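Local structure of transcriptional regulator, TetR family (Vibrio parahaemolyticus, 3HE0) at residues Glu21-Glu26 / Gln30-Gln35; Leu17-Gln22 / Asn39-Ala44; Val62-Ala67 / Asn121-Leu126. The protein probably binds cis-regulatory DNA and controls transcription as a dimeric regulator of the TetR family. All coordinates share one frame; numbering follows the deposited sequence.

Contact 1 of 3, residues Glu21-Glu26 / Gln30-Gln35; sequences EQLIAE and QGLSMQ. With SO4 (sulfate ion), chain D.
Ile24, near the C-terminal end of helix 13-27, and Leu32, in the turn that leads into helix 34-41, bring the two backbones closest, with 6.7 Å from Ile24 CA to Leu32 CA. Leu32 carries the contact through one methyl, CD1. Its CG stands anti to the backbone N (chi1 -172°), which carries that methyl back over the helix although the CB itself does not face it. Leu32 CD1 meets Leu23 CB at 3.9 Å and Leu23 CD1 at 4.0 Å, the two leucine side chains crossing at about a right angle. Beside it Ile24 adds a looser touch, its CG1 4.4 Å from Leu32 CD1; Ile24 also packs on Val62 and Leu32 on Leu58, so helix 55-74 also packs against this apolar patch.

Just past Leu32 the chain enters the predicted helix-turn-helix. Ser33 is the N-cap of helix 34-41, its OG accepting a weak bond from Gln35 N (2.9 Å, 121°) and another bond from Lys36 N. At the start of 30-35, Gln30 N donates to sulfate O2 at 3.2 Å, while its longer bond to O1 is weak. The extended side chain brings Gln30 NE2 within 3.5 Å of the same O1, again weakly. Arg109 NE, and Arg109 NH1 of the second subunit, also bond the sulfate, which probably came from the crystallisation liquor. Gln30 NE2 further reaches Glu26 O of the second subunit.

The two segments are thus joined purely by apolar contacts, with no hydrogen bond between them. Polar groups work at the margins instead, capping a helix start and gathering an anion beside the subunit interface, where the arginines would be expected to offset its charge.

Contact 2 of 3, residues Leu17-Gln22 / Asn39-Ala44; sequences LAAAEQ and NEAGVA
Ala19, midway along helix 13-27, and Ala41, in the last turn of helix 34-41, approach to 5.1 Å between their CA atoms, a close meeting that alanines allow. The Ala19 methyl does the touching: its CB points at the second helix and lies 3.6 Å from Ala41 CB and 3.7 Å from Ala41 CA, lodged against the backbone as much as against the methyl. Glu40 borders this spot, with its carbonyl carbon C 4.0 Å from Ala19 CB; its CB faces the first helix and its side chain, on the exposed border, packs on Leu23. Leu37, one turn before Ala41, also touches Ala19 and Ala20.

Immediately after Ala41 the helix stops in a Schellman motif. Gly42, with its positive phi of 72°, is the C' residue; Gly42 N bonds weakly back to Asn39 O, and Val43 N turns to Ala38 O. Ala41 O is taken by Gln15 NE2, a polar tie to the first helix beside the alanine pair.

Ala41 and the Schellman end at Gly42 lie within the predicted helix-turn-helix region; as in TetR-type DNA-binding domains, the first helix packs against the helix that precedes the turn.

Contact 3 of 3, residues Val62-Ala67 / Asn121-Leu126; sequences VRLNVA and NKTWEL
Leu64 CA and Thr123 CA, 6.9 Å apart, mark the nearest point of two almost parallel helices, while the axes of helix segments 62-67 and 121-126 stay 10.4 Å apart and cross at -19°. The tight part is a small apolar cluster. Leu64 CD2 touches Thr123 CG2 at 3.8 Å and Leu126 CB at 4.0 Å, so this methyl reaches two residues one turn apart on the facing helix. The other branch, Leu64 CD1, meets Leu126 CD1 methyl to methyl at 4.0 Å. Thr123 contributes its methyl because, with OG1 at chi1 -43°, CG2 falls anti to the backbone N; Thr123 CG2 also lies 4.2 Å from Arg63 CB.

Outward the contact loosens. Leu126 is exposed even as it covers Leu64, and a sulfate ion lies about 5 Å from the Leu64 side chain. On the far face of helix 117-129, Asn121 and Trp124, the latter built only to CB, pack on Phe174 of the second subunit.

No hydrogen bond joins the two segments directly. Glu60, one turn before Leu64 on helix 55-74, makes the polar link: its OE1 forms a salt bridge with Arg63 NH1, and its OE2 lies in hydrogen-bonding contact with Thr123 OG1. Thr119 O is a second such neighbour of that hydroxyl, so the two oxygens would share or compete for its proton. The chemistry is therefore divided within Thr123, whose methyl serves the leucine cluster while its hydroxyl faces a carboxylate; the salt bridge to Arg63 would probably favour the charged form of Glu60.

In the fold
Contacts 1 and 2 sit side by side, with centres about 9 Å apart, and hold the same pair, helices 13-27 and 34-41: contact 1 at the entrance to the second helix, contact 2 at its exit. Both are largely buried and apolar, built on leucine and isoleucine in the first and bare alanine methyls in the second. Contact 3, its centre about 18 and 20 Å from theirs, is partly open and joins helix 55-74, which as in TetR relatives probably connects the DNA-binding part to the rest, to helix 117-129. Val62 links the three, packing on Leu17, Ala20 and Ile24, while Glu21 pairs with Arg69. Contacts 1 and 3, unlike contact 2, also touch the second subunit.

Contact 1 of 3, residues Glu21-Glu26 / Gln30-Gln35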
loop_
_atom_site.group_PDB
_atom_site.type_symbol
_atom_site.label_atom_id
_atom_site.label_comp_id
_atom_site.label_asym_id
_atom_site.label_seq_id
_atom_site.Cartn_x
_atom_site.Cartn_y
_atom_site.Cartn_z
ATOM N N GLU A 21 -3.887 -6.618 18.658
ATOM C CA GLU A 21 -3.201 -6.604 17.355
ATOM C C GLU A 21 -3.382 -7.903 16.588
ATOM O O GLU A 21 -3.621 -7.878 15.387
ATOM C CB GLU A 21 -1.713 -6.251 17.530
ATOM C CG GLU A 21 -1.581 -4.789 17.838
ATOM C CD GLU A 21 -0.244 -4.395 18.418
ATOM O OE1 GLU A 21 0.670 -5.240 18.444
ATOM O OE2 GLU A 21 -0.122 -3.232 18.848
ATOM N N GLN A 22 -3.319 -9.034 17.285
ATOM C CA GLN A 22 -3.565 -10.329 16.636
ATOM C C GLN A 22 -4.976 -10.385 16.033
ATOM O O GLN A 22 -5.149 -10.790 14.866
ATOM C CB GLN A 22 -3.332 -11.495 17.610
ATOM C CG GLN A 22 -3.511 -12.850 16.975
ATOM C CD GLN A 22 -2.508 -13.126 15.881
ATOM O OE1 GLN A 22 -1.341 -12.713 15.962
ATOM N NE2 GLN A 22 -2.955 -13.808 14.837
ATOM N N LEU A 23 -5.971 -9.971 16.817
ATOM C CA LEU A 23 -7.371 -9.989 16.373
ATOM C C LEU A 23 -7.601 -9.017 15.206
ATOM O O LEU A 23 -8.312 -9.345 14.246
ATOM C CB LEU A 23 -8.330 -9.672 17.536
ATOM C CG LEU A 23 -8.559 -10.747 18.614
ATOM C CD1 LEU A 23 -9.631 -10.328 19.632
ATOM C CD2 LEU A 23 -8.926 -12.107 18.031
ATOM N N ILE A 24 -6.981 -7.839 15.282
ATOM C CA ILE A 24 -7.078 -6.852 14.207
ATOM C C ILE A 24 -6.357 -7.352 12.948
ATOM O O ILE A 24 -6.894 -7.249 11.838
ATOM C CB ILE A 24 -6.518 -5.483 14.648
ATOM C CG1 ILE A 24 -7.423 -4.873 15.724
ATOM C CG2 ILE A 24 -6.392 -4.515 13.460
ATOM C CD1 ILE A 24 -6.750 -3.797 16.532
ATOM N N ALA A 25 -5.149 -7.899 13.103
ATOM C CA ALA A 25 -4.472 -8.505 11.952
ATOM C C ALA A 25 -5.419 -9.507 11.339
ATOM O O ALA A 25 -5.633 -9.482 10.139
ATOM C CB ALA A 25 -3.140 -9.174 12.332
ATOM N N GLU A 26 -6.029 -10.346 12.168
ATOM C CA GLU A 26 -6.883 -11.423 11.666
ATOM C C GLU A 26 -8.096 -10.903 10.944
ATOM O O GLU A 26 -8.324 -11.242 9.784
ATOM C CB GLU A 26 -7.392 -12.313 12.797
ATOM C CG GLU A 26 -6.436 -13.393 13.193
ATOM C CD GLU A 26 -6.808 -14.077 14.485
ATOM O OE1 GLU A 26 -7.953 -13.939 14.971
ATOM O OE2 GLU A 26 -5.923 -14.758 15.023
ATOM N N GLN A 30 -12.802 -2.752 12.830
ATOM C CA GLN A 30 -14.254 -2.701 13.129
ATOM C C GLN A 30 -14.798 -3.989 13.784
ATOM O O GLN A 30 -15.800 -3.966 14.512
ATOM C CB GLN A 30 -15.065 -2.414 11.847
ATOM C CG GLN A 30 -14.842 -1.036 11.225
ATOM C CD GLN A 30 -15.534 -0.890 9.873
ATOM O OE1 GLN A 30 -16.755 -1.013 9.768
ATOM N NE2 GLN A 30 -14.750 -0.628 8.833
ATOM N N GLY A 31 -14.140 -5.110 13.498
ATOM C CA GLY A 31 -14.565 -6.398 14.024
ATOM C C GLY A 31 -14.332 -6.571 15.511
ATOM O O GLY A 31 -15.009 -7.378 16.139
ATOM N N LEU A 32 -13.413 -5.792 16.078
ATOM C CA LEU A 32 -12.901 -6.052 17.408
ATOM C C LEU A 32 -13.976 -6.007 18.482
ATOM O O LEU A 32 -14.749 -5.054 18.584
ATOM C CB LEU A 32 -11.778 -5.072 17.743
ATOM C CG LEU A 32 -11.009 -5.346 19.040
ATOM C CD1 LEU A 32 -10.009 -6.459 18.870
ATOM C CD2 LEU A 32 -10.301 -4.114 19.466
ATOM N N SER A 33 -14.007 -7.072 19.277
ATOM C CA SER A 33 -14.905 -7.213 20.421
ATOM C C SER A 33 -14.120 -7.130 21.712
ATOM O O SER A 33 -13.138 -7.846 21.876
ATOM C CB SER A 33 -15.575 -8.585 20.396
ATOM O OG SER A 33 -15.843 -9.007 21.724
HETATM N N MSE A 34 -14.577 -6.316 22.654
HETATM C CA MSE A 34 -13.889 -6.239 23.933
HETATM C C MSE A 34 -13.902 -7.597 24.654
HETATM O O MSE A 34 -12.969 -7.934 25.394
HETATM C CB MSE A 34 -14.494 -5.144 24.804
HETATM C CG MSE A 34 -14.293 -3.724 24.258
HETATM SE SE MSE A 34 -12.433 -3.171 23.948
HETATM C CE MSE A 34 -12.149 -1.812 25.329
ATOM N N GLN A 35 -14.941 -8.388 24.404
ATOM C CA GLN A 35 -15.090 -9.700 25.049
ATOM C C GLN A 35 -14.081 -10.728 24.538
ATOM O O GLN A 35 -13.408 -11.402 25.324
ATOM C CB GLN A 35 -16.516 -10.236 24.858
ATOM C CG GLN A 35 -16.912 -11.324 25.854
ATOM C CD GLN A 35 -16.939 -10.824 27.291
ATOM O OE1 GLN A 35 -16.128 -11.253 28.108
ATOM N NE2 GLN A 35 -17.858 -9.905 27.604
HETATM S S SO4 D . -11.413 -2.690 9.153
HETATM O O1 SO4 D . -11.600 -1.488 9.958
HETATM O O2 SO4 D . -11.773 -3.851 9.960
HETATM O O3 SO4 D . -10.018 -2.745 8.701
HETATM O O4 SO4 D . -12.331 -2.661 8.018
#

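Contact 2 of 3, residues Leu17-Gln22 / Asn39-Ala44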
loop_
_atom_site.group_PDB
_atom_site.type_symbol
_atom_site.label_atom_id
_atom_site.label_comp_id
_atom_site.label_asym_id
_atom_site.label_seq_id
_atom_site.Cartn_x
_atom_site.Cartn_y
_atom_site.Cartn_z
ATOM N N LEU A 17 -2.520 -5.420 24.223
ATOM C CA LEU A 17 -2.203 -4.859 22.908
ATOM C C LEU A 17 -1.811 -5.956 21.927
ATOM O O LEU A 17 -2.199 -5.916 20.767
ATOM C CB LEU A 17 -1.085 -3.816 22.978
ATOM C CG LEU A 17 -1.487 -2.417 23.433
ATOM C CD1 LEU A 17 -0.282 -1.524 23.397
ATOM C CD2 LEU A 17 -2.639 -1.806 22.625
ATOM N N ALA A 18 -1.061 -6.931 22.421
ATOM C CA ALA A 18 -0.671 -8.090 21.615
ATOM C C ALA A 18 -1.907 -8.866 21.167
ATOM O O ALA A 18 -2.053 -9.127 19.994
ATOM C CB ALA A 18 0.265 -8.996 22.381
ATOM N N ALA A 19 -2.821 -9.175 22.092
ATOM C CA ALA A 19 -4.077 -9.872 21.724
ATOM C C ALA A 19 -4.861 -9.042 20.715
ATOM O O ALA A 19 -5.335 -9.562 19.697
ATOM C CB ALA A 19 -4.934 -10.145 22.949
ATOM N N ALA A 20 -4.958 -7.740 20.988
ATOM C CA ALA A 20 -5.737 -6.833 20.158
ATOM C C ALA A 20 -5.191 -6.825 18.758
ATOM O O ALA A 20 -5.932 -6.957 17.797
ATOM C CB ALA A 20 -5.698 -5.417 20.718
ATOM N N GLU A 21 -3.887 -6.618 18.658
ATOM C CA GLU A 21 -3.201 -6.604 17.355
ATOM C C GLU A 21 -3.382 -7.903 16.588
ATOM O O GLU A 21 -3.621 -7.878 15.387
ATOM C CB GLU A 21 -1.713 -6.251 17.530
ATOM C CG GLU A 21 -1.581 -4.789 17.838
ATOM C CD GLU A 21 -0.244 -4.395 18.418
ATOM O OE1 GLU A 21 0.670 -5.240 18.444
ATOM O OE2 GLU A 21 -0.122 -3.232 18.848
ATOM N N GLN A 22 -3.319 -9.034 17.285
ATOM C CA GLN A 22 -3.565 -10.329 16.636
ATOM C C GLN A 22 -4.976 -10.385 16.033
ATOM O O GLN A 22 -5.149 -10.790 14.866
ATOM C CB GLN A 22 -3.332 -11.495 17.610
ATOM C CG GLN A 22 -3.511 -12.850 16.975
ATOM C CD GLN A 22 -2.508 -13.126 15.881
ATOM O OE1 GLN A 22 -1.341 -12.713 15.962
ATOM N NE2 GLN A 22 -2.955 -13.808 14.837
ATOM N N ASN A 39 -10.926 -12.540 26.350
ATOM C CA ASN A 39 -10.747 -13.991 26.189
ATOM C C ASN A 39 -9.364 -14.341 25.614
ATOM O O ASN A 39 -8.651 -15.171 26.170
ATOM C CB ASN A 39 -11.840 -14.599 25.278
ATOM C CG ASN A 39 -13.235 -14.596 25.920
ATOM O OD1 ASN A 39 -13.383 -14.451 27.124
ATOM N ND2 ASN A 39 -14.261 -14.759 25.099
ATOM N N GLU A 40 -9.002 -13.696 24.517
ATOM C CA GLU A 40 -7.717 -13.933 23.865
ATOM C C GLU A 40 -6.511 -13.391 24.613
ATOM O O GLU A 40 -5.415 -13.935 24.491
ATOM C CB GLU A 40 -7.716 -13.347 22.455
ATOM C CG GLU A 40 -8.476 -14.189 21.429
ATOM C CD GLU A 40 -8.093 -15.672 21.420
ATOM O OE1 GLU A 40 -7.343 -16.105 20.489
ATOM O OE2 GLU A 40 -8.563 -16.413 22.333
ATOM N N ALA A 41 -6.694 -12.316 25.365
ATOM C CA ALA A 41 -5.609 -11.786 26.155
ATOM C C ALA A 41 -5.501 -12.553 27.454
ATOM O O ALA A 41 -4.498 -12.455 28.151
ATOM C CB ALA A 41 -5.812 -10.313 26.428
ATOM N N GLY A 42 -6.536 -13.315 27.787
ATOM C CA GLY A 42 -6.545 -14.062 29.019
ATOM C C GLY A 42 -6.711 -13.143 30.210
ATOM O O GLY A 42 -6.004 -13.293 31.192
ATOM N N VAL A 43 -7.621 -12.172 30.120
ATOM C CA VAL A 43 -7.887 -11.300 31.257
ATOM C C VAL A 43 -9.379 -11.126 31.381
ATOM O O VAL A 43 -10.098 -11.300 30.411
ATOM C CB VAL A 43 -7.225 -9.945 31.055
ATOM C CG1 VAL A 43 -5.718 -10.120 30.866
ATOM C CG2 VAL A 43 -7.862 -9.225 29.854
ATOM N N ALA A 44 -9.851 -10.765 32.561
ATOM C CA ALA A 44 -11.263 -10.358 32.722
ATOM C C ALA A 44 -11.552 -9.104 31.902
ATOM O O ALA A 44 -10.653 -8.267 31.693
ATOM C CB ALA A 44 -11.586 -10.115 34.178
#

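Contact 3 of 3, residues Val62-Ala67 / Asn121-Leu126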
loop_
_atom_site.group_PDB
_atom_site.type_symbol
_atom_site.label_atom_id
_atom_site.label_comp_id
_atom_site.label_asym_id
_atom_site.label_seq_id
_atom_site.Cartn_x
_atom_site.Cartn_y
_atom_site.Cartn_z
ATOM N N VAL A 62 -3.378 0.875 19.604
ATOM C CA VAL A 62 -2.924 -0.158 18.683
ATOM C C VAL A 62 -2.142 0.484 17.504
ATOM O O VAL A 62 -1.003 0.122 17.237
ATOM C CB VAL A 62 -4.105 -1.064 18.208
ATOM C CG1 VAL A 62 -3.758 -1.802 16.926
ATOM C CG2 VAL A 62 -4.480 -2.059 19.313
ATOM N N ARG A 63 -2.736 1.476 16.850
ATOM C CA ARG A 63 -2.038 2.142 15.718
ATOM C C ARG A 63 -0.673 2.627 16.150
ATOM O O ARG A 63 0.314 2.423 15.434
ATOM C CB ARG A 63 -2.824 3.321 15.157
ATOM C CG ARG A 63 -4.177 2.939 14.572
ATOM C CD ARG A 63 -4.955 4.170 14.093
ATOM N NE ARG A 63 -6.361 3.815 13.879
ATOM C CZ ARG A 63 -7.373 4.105 14.706
ATOM N NH1 ARG A 63 -7.197 4.827 15.827
ATOM N NH2 ARG A 63 -8.595 3.682 14.396
ATOM N N LEU A 64 -0.599 3.261 17.324
ATOM C CA LEU A 64 0.676 3.861 17.737
ATOM C C LEU A 64 1.667 2.778 18.044
ATOM O O LEU A 64 2.868 2.932 17.749
ATOM C CB LEU A 64 0.530 4.795 18.947
ATOM C CG LEU A 64 -0.274 6.070 18.651
ATOM C CD1 LEU A 64 -0.522 6.918 19.905
ATOM C CD2 LEU A 64 0.391 6.875 17.508
ATOM N N ASN A 65 1.183 1.681 18.637
ATOM C CA ASN A 65 2.072 0.602 19.012
ATOM C C ASN A 65 2.623 -0.125 17.749
ATOM O O ASN A 65 3.832 -0.457 17.687
ATOM C CB ASN A 65 1.363 -0.398 19.963
ATOM C CG ASN A 65 2.240 -1.600 20.308
ATOM O OD1 ASN A 65 3.252 -1.458 20.978
ATOM N ND2 ASN A 65 1.851 -2.772 19.869
ATOM N N VAL A 66 1.742 -0.358 16.767
ATOM C CA VAL A 66 2.167 -0.947 15.476
ATOM C C VAL A 66 3.223 -0.057 14.747
ATOM O O VAL A 66 4.290 -0.513 14.344
ATOM C CB VAL A 66 0.960 -1.210 14.574
ATOM C CG1 VAL A 66 1.418 -1.419 13.105
ATOM C CG2 VAL A 66 0.161 -2.424 15.103
ATOM N N ALA A 67 2.956 1.226 14.675
ATOM C CA ALA A 67 3.934 2.186 14.134
ATOM C C ALA A 67 5.288 2.100 14.878
ATOM O O ALA A 67 6.370 2.150 14.270
ATOM C CB ALA A 67 3.372 3.612 14.185
ATOM N N ASN A 121 -4.277 13.392 12.257
ATOM C CA ASN A 121 -3.050 14.179 12.261
ATOM C C ASN A 121 -2.215 13.938 13.506
ATOM O O ASN A 121 -0.986 13.939 13.435
ATOM C CB ASN A 121 -3.362 15.666 12.114
ATOM C CG ASN A 121 -3.937 15.995 10.761
ATOM O OD1 ASN A 121 -3.461 15.499 9.743
ATOM N ND2 ASN A 121 -4.966 16.835 10.738
ATOM N N LYS A 122 -2.872 13.732 14.645
ATOM C CA LYS A 122 -2.159 13.357 15.859
ATOM C C LYS A 122 -1.345 12.092 15.583
ATOM O O LYS A 122 -0.148 12.051 15.868
ATOM C CB LYS A 122 -3.123 13.145 17.044
ATOM C CG LYS A 122 -2.438 12.631 18.332
ATOM C CD LYS A 122 -3.168 13.031 19.639
ATOM C CE LYS A 122 -4.352 12.105 20.011
ATOM N NZ LYS A 122 -3.941 10.794 20.641
ATOM N N THR A 123 -1.997 11.080 15.004
ATOM C CA THR A 123 -1.353 9.784 14.775
ATOM C C THR A 123 -0.191 9.966 13.811
ATOM O O THR A 123 0.942 9.598 14.133
ATOM C CB THR A 123 -2.324 8.703 14.217
ATOM O OG1 THR A 123 -3.578 8.740 14.910
ATOM C CG2 THR A 123 -1.718 7.308 14.362
ATOM N N TRP A 124 -0.475 10.569 12.651
ATOM C CA TRP A 124 0.554 10.832 11.646
ATOM C C TRP A 124 1.758 11.516 12.284
ATOM O O TRP A 124 2.866 11.029 12.153
ATOM C CB TRP A 124 0.010 11.656 10.469
ATOM N N GLU A 125 1.546 12.597 13.031
ATOM C CA GLU A 125 2.683 13.340 13.622
ATOM C C GLU A 125 3.476 12.524 14.648
ATOM O O GLU A 125 4.709 12.542 14.637
ATOM C CB GLU A 125 2.235 14.687 14.225
ATOM C CG GLU A 125 3.354 15.772 14.269
ATOM C CD GLU A 125 2.828 17.223 14.466
ATOM O OE1 GLU A 125 2.845 17.728 15.625
ATOM O OE2 GLU A 125 2.413 17.872 13.464
ATOM N N LEU A 126 2.780 11.792 15.517
ATOM C CA LEU A 126 3.459 10.938 16.510
ATOM C C LEU A 126 4.263 9.822 15.828
ATOM O O LEU A 126 5.364 9.476 16.256
ATOM C CB LEU A 126 2.461 10.347 17.532
ATOM C CG LEU A 126 1.924 11.292 18.627
ATOM C CD1 LEU A 126 0.932 10.575 19.530
ATOM C CD2 LEU A 126 3.048 11.906 19.470
#